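Local structure of CBS domain-containing protein (Thermoplasma acidophilum DSM 1728, 1PVM) at residues V122-L127 and T137-S142; Y92-V97 and S128-R133. The protein is of unknown function but carries a pair of CBS domains, probably regulatory, fused to a metal-binding zinc ribbon-like domain. One frame throughout, in Å; residues are numbered along the deposited sequence.

Contact 1 (V122-L127 and T137-S142); sequences VTLTDL and TDILLS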
ATOM      1  N   VAL B 122      -7.051 -11.629  -7.683  1.00  8.53           N
ATOM      2  CA  VAL B 122      -7.976 -10.586  -8.116  1.00  7.80           C
ATOM      3  C   VAL B 122      -7.807  -9.391  -7.171  1.00  7.91           C
ATOM      4  O   VAL B 122      -7.698  -9.554  -5.954  1.00  7.97           O
ATOM      5  CB  VAL B 122      -9.449 -11.090  -8.105  1.00  7.99           C
ATOM      6  CG1 VAL B 122      -9.846 -11.552  -6.711  1.00  8.33           C
ATOM      7  CG2 VAL B 122     -10.380  -9.991  -8.612  1.00  9.61           C
ATOM      8  N   THR B 123      -7.760  -8.195  -7.746  1.00  7.89           N
ATOM      9  CA  THR B 123      -7.575  -6.968  -6.975  1.00  7.30           C
ATOM     10  C   THR B 123      -8.745  -6.015  -7.150  1.00  6.68           C
ATOM     11  O   THR B 123      -9.591  -6.204  -8.019  1.00  7.47           O
ATOM     12  CB  THR B 123      -6.333  -6.203  -7.445  1.00  8.26           C
ATOM     13  OG1 THR B 123      -6.551  -5.748  -8.790  1.00 10.13           O
ATOM     14  CG2 THR B 123      -5.095  -7.091  -7.402  1.00  7.50           C
ATOM     15  N   LEU B 124      -8.772  -4.970  -6.330  1.00  6.83           N
ATOM     16  CA  LEU B 124      -9.820  -3.967  -6.431  1.00  7.63           C
ATOM     17  C   LEU B 124      -9.768  -3.329  -7.818  1.00  8.89           C
ATOM     18  O   LEU B 124     -10.801  -2.987  -8.385  1.00 10.23           O
ATOM     19  CB  LEU B 124      -9.633  -2.879  -5.369  1.00  7.87           C
ATOM     20  CG  LEU B 124     -10.567  -1.670  -5.506  1.00  9.76           C
ATOM     21  CD1 LEU B 124     -12.021  -2.108  -5.365  1.00  9.66           C
ATOM     22  CD2 LEU B 124     -10.221  -0.646  -4.445  1.00 10.43           C
ATOM     23  N   THR B 125      -8.565  -3.161  -8.363  1.00  9.06           N
ATOM     24  CA  THR B 125      -8.441  -2.565  -9.689  1.00 10.93           C
ATOM     25  C   THR B 125      -9.177  -3.420 -10.723  1.00 12.29           C
ATOM     26  O   THR B 125      -9.908  -2.893 -11.567  1.00 11.37           O
ATOM     27  CB  THR B 125      -6.965  -2.415 -10.119  1.00 11.43           C
ATOM     28  OG1 THR B 125      -6.267  -1.613  -9.160  1.00 11.97           O
ATOM     29  CG2 THR B 125      -6.880  -1.731 -11.485  1.00 11.92           C
ATOM     30  N   ASP B 126      -8.979  -4.736 -10.657  1.00 12.38           N
ATOM     31  CA  ASP B 126      -9.648  -5.656 -11.576  1.00 13.07           C
ATOM     32  C   ASP B 126     -11.160  -5.491 -11.440  1.00 12.69           C
ATOM     33  O   ASP B 126     -11.878  -5.363 -12.426  1.00 14.08           O
ATOM     34  CB  ASP B 126      -9.286  -7.105 -11.243  1.00 12.85           C
ATOM     35  CG  ASP B 126      -7.813  -7.395 -11.409  1.00 13.54           C
ATOM     36  OD1 ASP B 126      -7.314  -8.329 -10.747  1.00 14.32           O
ATOM     37  OD2 ASP B 126      -7.154  -6.699 -12.207  1.00 15.65           O
ATOM     38  N   LEU B 127     -11.627  -5.491 -10.198  1.00 10.47           N
ATOM     39  CA  LEU B 127     -13.046  -5.375  -9.902  1.00 10.50           C
ATOM     40  C   LEU B 127     -13.664  -4.018 -10.209  1.00 10.21           C
ATOM     41  O   LEU B 127     -14.859  -3.933 -10.491  1.00 10.90           O
ATOM     42  CB  LEU B 127     -13.287  -5.697  -8.427  1.00 11.08           C
ATOM     43  CG  LEU B 127     -12.873  -7.082  -7.932  1.00  9.26           C
ATOM     44  CD1 LEU B 127     -12.845  -7.065  -6.417  1.00 11.28           C
ATOM     45  CD2 LEU B 127     -13.833  -8.146  -8.451  1.00 11.07           C
ATOM     46  N   THR B 137     -16.357   2.047  -3.047  1.00  9.47           N
ATOM     47  CA  THR B 137     -16.130   2.874  -1.864  1.00  9.75           C
ATOM     48  C   THR B 137     -16.146   1.991  -0.608  1.00 10.49           C
ATOM     49  O   THR B 137     -15.347   2.184   0.316  1.00 10.62           O
ATOM     50  CB  THR B 137     -17.216   3.966  -1.754  1.00 11.13           C
ATOM     51  OG1 THR B 137     -17.188   4.769  -2.937  1.00 11.39           O
ATOM     52  CG2 THR B 137     -16.975   4.854  -0.546  1.00 11.71           C
ATOM     53  N   ASP B 138     -17.050   1.014  -0.579  1.00  9.93           N
ATOM     54  CA  ASP B 138     -17.146   0.102   0.554  1.00 10.10           C
ATOM     55  C   ASP B 138     -15.831  -0.642   0.777  1.00  9.97           C
ATOM     56  O   ASP B 138     -15.319  -0.690   1.893  1.00 10.59           O
ATOM     57  CB  ASP B 138     -18.267  -0.916   0.333  1.00 12.43           C
ATOM     58  CG  ASP B 138     -18.282  -2.002   1.399  1.00 12.34           C
ATOM     59  OD1 ASP B 138     -18.440  -1.666   2.591  1.00 16.78           O
ATOM     60  OD2 ASP B 138     -18.128  -3.189   1.047  1.00 13.86           O
ATOM     61  N   ILE B 139     -15.297  -1.235  -0.285  1.00  8.34           N
ATOM     62  CA  ILE B 139     -14.035  -1.964  -0.193  1.00  8.62           C
ATOM     63  C   ILE B 139     -12.922  -1.030   0.287  1.00  8.19           C
ATOM     64  O   ILE B 139     -12.122  -1.401   1.151  1.00  7.06           O
ATOM     65  CB  ILE B 139     -13.641  -2.564  -1.563  1.00  8.80           C
ATOM     66  CG1 ILE B 139     -14.648  -3.645  -1.960  1.00 10.51           C
ATOM     67  CG2 ILE B 139     -12.227  -3.146  -1.504  1.00  9.73           C
ATOM     68  CD1 ILE B 139     -14.413  -4.221  -3.353  1.00  8.98           C
ATOM     69  N   LEU B 140     -12.881   0.181  -0.265  1.00  8.40           N
ATOM     70  CA  LEU B 140     -11.865   1.156   0.123  1.00  8.59           C
ATOM     71  C   LEU B 140     -11.957   1.521   1.605  1.00  8.09           C
ATOM     72  O   LEU B 140     -10.937   1.585   2.296  1.00  8.41           O
ATOM     73  CB  LEU B 140     -11.976   2.418  -0.738  1.00  8.62           C
ATOM     74  CG  LEU B 140     -11.547   2.249  -2.198  1.00  9.33           C
ATOM     75  CD1 LEU B 140     -11.928   3.487  -2.996  1.00  8.90           C
ATOM     76  CD2 LEU B 140     -10.043   1.999  -2.263  1.00  9.90           C
ATOM     77  N   LEU B 141     -13.174   1.746   2.092  1.00  7.92           N
ATOM     78  CA  LEU B 141     -13.372   2.089   3.500  1.00  8.85           C
ATOM     79  C   LEU B 141     -13.046   0.908   4.411  1.00  7.75           C
ATOM     80  O   LEU B 141     -12.432   1.070   5.473  1.00  8.73           O
ATOM     81  CB  LEU B 141     -14.813   2.549   3.739  1.00 10.47           C
ATOM     82  CG  LEU B 141     -15.160   3.919   3.148  1.00 11.32           C
ATOM     83  CD1 LEU B 141     -16.629   4.226   3.388  1.00 13.46           C
ATOM     84  CD2 LEU B 141     -14.280   4.990   3.781  1.00 12.53           C
ATOM     85  N   SER B 142     -13.452  -0.286   3.998  1.00  6.32           N
ATOM     86  CA  SER B 142     -13.183  -1.474   4.798  1.00  6.31           C
ATOM     87  C   SER B 142     -11.692  -1.785   4.866  1.00  5.42           C
ATOM     88  O   SER B 142     -11.205  -2.276   5.882  1.00  7.28           O
ATOM     89  CB  SER B 142     -13.934  -2.682   4.238  1.00  6.66           C
ATOM     90  OG  SER B 142     -15.327  -2.560   4.471  1.00  8.88           O
TER
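Ile139 is the first residue of 137-142 to meet 122-127, and it does so with the end of its chain: Ile139 CD1 lies 3.8 Å from Leu124 CD1. The two side chains run antiparallel alongside each other, and Ile139 CG2 also lies 4.0 Å from Leu124 CD1. A fully extended isoleucine (chi2 175°) carries CD1 far enough to graze Leu127 CD1 as well. Next, Leu140 lies roughly perpendicular to Leu124. Leu140 CD2 presses on Leu124 CD2 at 3.4 Å, tighter than a normal methyl contact. In Leu124, chi1 of 172° swings CG out toward helix 133-145, and chi2 of 62° then turns CD1 to Ile139 and CD2 to Leu140; a forked leucine suits this place between two helix residues. Behind it, Thr123 and Asp126 form a capping box that starts helix 124-127: Asp126 N donates to Thr123 OG1 (3.2 Å), and Thr123 N to Asp126 OD1 (3.0 Å) from above the carboxylate plane. The contact thus sets helix 133-145 against helix 124-127, which directly follows strand 118-123 in the second CBS domain. Helix 94-104 adjoins both through Val94, Leu101 and Ala98, and Thr125 of the second subunit packs on Leu140.

Contact 2 (Y92-V97 and S128-R133); sequences YDVKDV and SRYLSR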
ATOM      1  N   TYR B  92     -17.134 -17.309  -8.483  1.00 12.27           N
ATOM      2  CA  TYR B  92     -17.744 -16.177  -7.781  1.00 11.86           C
ATOM      3  C   TYR B  92     -18.055 -15.017  -8.724  1.00 11.19           C
ATOM      4  O   TYR B  92     -17.291 -14.729  -9.644  1.00 10.42           O
ATOM      5  CB  TYR B  92     -16.795 -15.643  -6.703  1.00 12.33           C
ATOM      6  CG  TYR B  92     -16.976 -16.215  -5.318  1.00 12.31           C
ATOM      7  CD1 TYR B  92     -17.226 -17.569  -5.121  1.00 14.51           C
ATOM      8  CD2 TYR B  92     -16.848 -15.399  -4.195  1.00 13.85           C
ATOM      9  CE1 TYR B  92     -17.345 -18.101  -3.832  1.00 15.61           C
ATOM     10  CE2 TYR B  92     -16.960 -15.917  -2.910  1.00 13.85           C
ATOM     11  CZ  TYR B  92     -17.207 -17.266  -2.734  1.00 15.64           C
ATOM     12  OH  TYR B  92     -17.308 -17.779  -1.460  1.00 18.32           O
ATOM     13  N   ASP B  93     -19.180 -14.353  -8.490  1.00 11.33           N
ATOM     14  CA  ASP B  93     -19.528 -13.178  -9.273  1.00 12.57           C
ATOM     15  C   ASP B  93     -18.712 -12.066  -8.615  1.00 11.73           C
ATOM     16  O   ASP B  93     -18.349 -12.183  -7.442  1.00 11.80           O
ATOM     17  CB  ASP B  93     -21.016 -12.846  -9.143  1.00 11.86           C
ATOM     18  CG  ASP B  93     -21.373 -11.535  -9.811  1.00 13.24           C
ATOM     19  OD1 ASP B  93     -21.276 -11.464 -11.052  1.00 14.77           O
ATOM     20  OD2 ASP B  93     -21.738 -10.571  -9.108  1.00 13.66           O
ATOM     21  N   VAL B  94     -18.423 -10.995  -9.344  1.00 12.59           N
ATOM     22  CA  VAL B  94     -17.645  -9.906  -8.762  1.00 13.16           C
ATOM     23  C   VAL B  94     -18.299  -9.387  -7.484  1.00 14.29           C
ATOM     24  O   VAL B  94     -17.607  -8.950  -6.563  1.00 14.04           O
ATOM     25  CB  VAL B  94     -17.449  -8.720  -9.753  1.00 13.42           C
ATOM     26  CG1 VAL B  94     -16.702  -9.187 -10.988  1.00 12.97           C
ATOM     27  CG2 VAL B  94     -18.792  -8.099 -10.122  1.00 14.22           C
ATOM     28  N   LYS B  95     -19.626  -9.450  -7.415  1.00 14.30           N
ATOM     29  CA  LYS B  95     -20.345  -8.980  -6.234  1.00 16.40           C
ATOM     30  C   LYS B  95     -19.962  -9.786  -4.990  1.00 14.67           C
ATOM     31  O   LYS B  95     -19.801  -9.227  -3.906  1.00 13.03           O
ATOM     32  CB  LYS B  95     -21.858  -9.075  -6.451  1.00 20.30           C
ATOM     33  CG  LYS B  95     -22.659  -8.754  -5.199  1.00 26.56           C
ATOM     34  CD  LYS B  95     -24.120  -9.163  -5.319  1.00 30.69           C
ATOM     35  CE  LYS B  95     -24.856  -8.908  -4.009  1.00 33.10           C
ATOM     36  NZ  LYS B  95     -26.271  -9.381  -4.041  1.00 36.85           N
ATOM     37  N   ASP B  96     -19.824 -11.099  -5.162  1.00 13.35           N
ATOM     38  CA  ASP B  96     -19.451 -12.002  -4.076  1.00 13.83           C
ATOM     39  C   ASP B  96     -18.006 -11.751  -3.644  1.00 12.04           C
ATOM     40  O   ASP B  96     -17.674 -11.847  -2.464  1.00 12.19           O
ATOM     41  CB  ASP B  96     -19.594 -13.455  -4.530  1.00 18.01           C
ATOM     42  CG  ASP B  96     -21.007 -13.794  -4.965  1.00 22.96           C
ATOM     43  OD1 ASP B  96     -21.188 -14.836  -5.634  1.00 27.27           O
ATOM     44  OD2 ASP B  96     -21.935 -13.027  -4.636  1.00 24.49           O
ATOM     45  N   VAL B  97     -17.147 -11.439  -4.608  1.00 11.14           N
ATOM     46  CA  VAL B  97     -15.747 -11.174  -4.308  1.00 10.42           C
ATOM     47  C   VAL B  97     -15.644  -9.873  -3.518  1.00 10.29           C
ATOM     48  O   VAL B  97     -14.888  -9.781  -2.552  1.00  9.73           O
ATOM     49  CB  VAL B  97     -14.912 -11.064  -5.601  1.00 10.86           C
ATOM     50  CG1 VAL B  97     -13.437 -10.846  -5.258  1.00  9.81           C
ATOM     51  CG2 VAL B  97     -15.073 -12.334  -6.414  1.00  9.65           C
ATOM     52  N   SER B 128     -12.860  -2.960 -10.155  1.00 10.87           N
ATOM     53  CA  SER B 128     -13.365  -1.609 -10.384  1.00 10.54           C
ATOM     54  C   SER B 128     -14.073  -1.403 -11.719  1.00 11.26           C
ATOM     55  O   SER B 128     -14.858  -0.468 -11.861  1.00 12.31           O
ATOM     56  CB  SER B 128     -12.233  -0.581 -10.258  1.00 10.34           C
ATOM     57  OG  SER B 128     -11.362  -0.614 -11.377  1.00 10.66           O
ATOM     58  N   ARG B 129     -13.792  -2.260 -12.696  1.00 11.97           N
ATOM     59  CA  ARG B 129     -14.421  -2.131 -14.008  1.00 12.84           C
ATOM     60  C   ARG B 129     -15.853  -2.657 -14.024  1.00 14.62           C
ATOM     61  O   ARG B 129     -16.611  -2.384 -14.961  1.00 14.84           O
ATOM     62  CB  ARG B 129     -13.615  -2.889 -15.066  1.00 13.95           C
ATOM     63  CG  ARG B 129     -12.212  -2.367 -15.304  1.00 16.20           C
ATOM     64  CD  ARG B 129     -11.688  -2.851 -16.643  1.00 18.29           C
ATOM     65  NE  ARG B 129     -10.354  -2.335 -16.932  1.00 21.73           N
ATOM     66  CZ  ARG B 129      -9.248  -2.752 -16.328  1.00 23.24           C
ATOM     67  NH1 ARG B 129      -9.315  -3.697 -15.397  1.00 25.30           N
ATOM     68  NH2 ARG B 129      -8.074  -2.224 -16.653  1.00 24.09           N
ATOM     69  N   TYR B 130     -16.228  -3.398 -12.983  1.00 13.74           N
ATOM     70  CA  TYR B 130     -17.559  -3.993 -12.917  1.00 13.90           C
ATOM     71  C   TYR B 130     -18.418  -3.600 -11.721  1.00 14.00           C
ATOM     72  O   TYR B 130     -19.636  -3.507 -11.836  1.00 15.43           O
ATOM     73  CB  TYR B 130     -17.425  -5.515 -12.964  1.00 15.17           C
ATOM     74  CG  TYR B 130     -16.566  -5.969 -14.119  1.00 16.70           C
ATOM     75  CD1 TYR B 130     -15.187  -6.098 -13.979  1.00 15.52           C
ATOM     76  CD2 TYR B 130     -17.126  -6.180 -15.379  1.00 18.78           C
ATOM     77  CE1 TYR B 130     -14.381  -6.419 -15.068  1.00 18.99           C
ATOM     78  CE2 TYR B 130     -16.332  -6.500 -16.476  1.00 20.33           C
ATOM     79  CZ  TYR B 130     -14.964  -6.617 -16.315  1.00 19.72           C
ATOM     80  OH  TYR B 130     -14.181  -6.918 -17.403  1.00 21.83           O
ATOM     81  N   LEU B 131     -17.786  -3.374 -10.578  1.00 12.37           N
ATOM     82  CA  LEU B 131     -18.507  -3.009  -9.368  1.00 12.57           C
ATOM     83  C   LEU B 131     -19.187  -1.651  -9.445  1.00 12.96           C
ATOM     84  O   LEU B 131     -18.797  -0.784 -10.228  1.00 13.62           O
ATOM     85  CB  LEU B 131     -17.556  -2.997  -8.168  1.00 12.48           C
ATOM     86  CG  LEU B 131     -16.869  -4.300  -7.771  1.00 11.83           C
ATOM     87  CD1 LEU B 131     -16.038  -4.060  -6.514  1.00 12.16           C
ATOM     88  CD2 LEU B 131     -17.916  -5.381  -7.519  1.00 14.18           C
ATOM     89  N   SER B 132     -20.199  -1.472  -8.605  1.00 13.20           N
ATOM     90  CA  SER B 132     -20.915  -0.210  -8.535  1.00 15.10           C
ATOM     91  C   SER B 132     -20.014   0.769  -7.787  1.00 14.56           C
ATOM     92  O   SER B 132     -19.088   0.360  -7.085  1.00 14.24           O
ATOM     93  CB  SER B 132     -22.227  -0.384  -7.761  1.00 15.29           C
ATOM     94  OG  SER B 132     -21.980  -0.652  -6.388  1.00 14.85           O
ATOM     95  N   ARG B 133     -20.282   2.059  -7.943  1.00 15.44           N
ATOM     96  CA  ARG B 133     -19.506   3.088  -7.266  1.00 16.28           C
ATOM     97  C   ARG B 133     -19.503   2.839  -5.757  1.00 15.73           C
ATOM     98  O   ARG B 133     -18.457   2.899  -5.108  1.00 15.19           O
ATOM     99  CB  ARG B 133     -20.102   4.463  -7.578  1.00 19.59           C
ATOM    100  CG  ARG B 133     -19.903   5.512  -6.496  1.00 24.53           C
ATOM    101  CD  ARG B 133     -20.642   6.787  -6.854  1.00 26.40           C
ATOM    102  NE  ARG B 133     -20.126   7.337  -8.102  1.00 30.72           N
ATOM    103  CZ  ARG B 133     -20.616   8.409  -8.714  1.00 31.15           C
ATOM    104  NH1 ARG B 133     -21.650   9.059  -8.195  1.00 32.55           N
ATOM    105  NH2 ARG B 133     -20.067   8.828  -9.846  1.00 31.26           N
TER
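Within the second CBS domain, the start of helix 94-104 packs against the loop that joins helix 124-127 to helix 133-145, and Val94 meets Tyr130 and Leu131 there. Leu131 CD2 lies 3.9 Å from Val94 CG2 and 3.7 Å from Val94 O, so one methyl rests on both the side chain and the backbone of the first helical turn. The two side chains run past each other in opposite directions. With CG1 beside the backbone N and anti to the carbonyl carbon (chi1 -61°), Val94 has CG2 between N and carbonyl carbon, and Val94 CG2 also touches Tyr130 CB at 4.1 Å. The Tyr130 side chain stands nearly square to Val94 and meets it mainly through this methylene, while its ring leads away and packs on Met9. Compact, branched valine fits the close approach of helix and loop; Leu131 has the reach to bridge the gap from an irregular backbone. Asp93 is the N-cap, its OD2 accepting from Lys95 N (2.9 Å, 156°) with the N-H above the carboxylate plane, while OD1 accepts from Met9 N. No hydrogen bond joins the two segments, so the contact depends on shape and the burial of carbon, whereas polar capping within 92-97 helps fix the helix start that presents Val94.

From the N terminus, 92-97 comes first, followed by 122-127, 128-133 and 137-142. Contact 2 closes the long loop of 30 residues that contains strands 108-112 and 118-123; contact 1 closes a short one of nine residues, made of the loop after helix 124-127 and the first turn of helix 133-145. The loops cross, because 122-127 lies inside the first and 137-142 beyond its end. The contacts touch directly: Leu131 CD1 packs on Ile139 CD1 at 3.6 Å, and Leu127 CD2 on Val94 CB at 3.9 Å. Together they join helices 94-104, 124-127 and 133-145 into one apolar cluster. Both also reach the second subunit: Ser128 OG hydrogen-bonds to Thr137 OG1 of the second subunit.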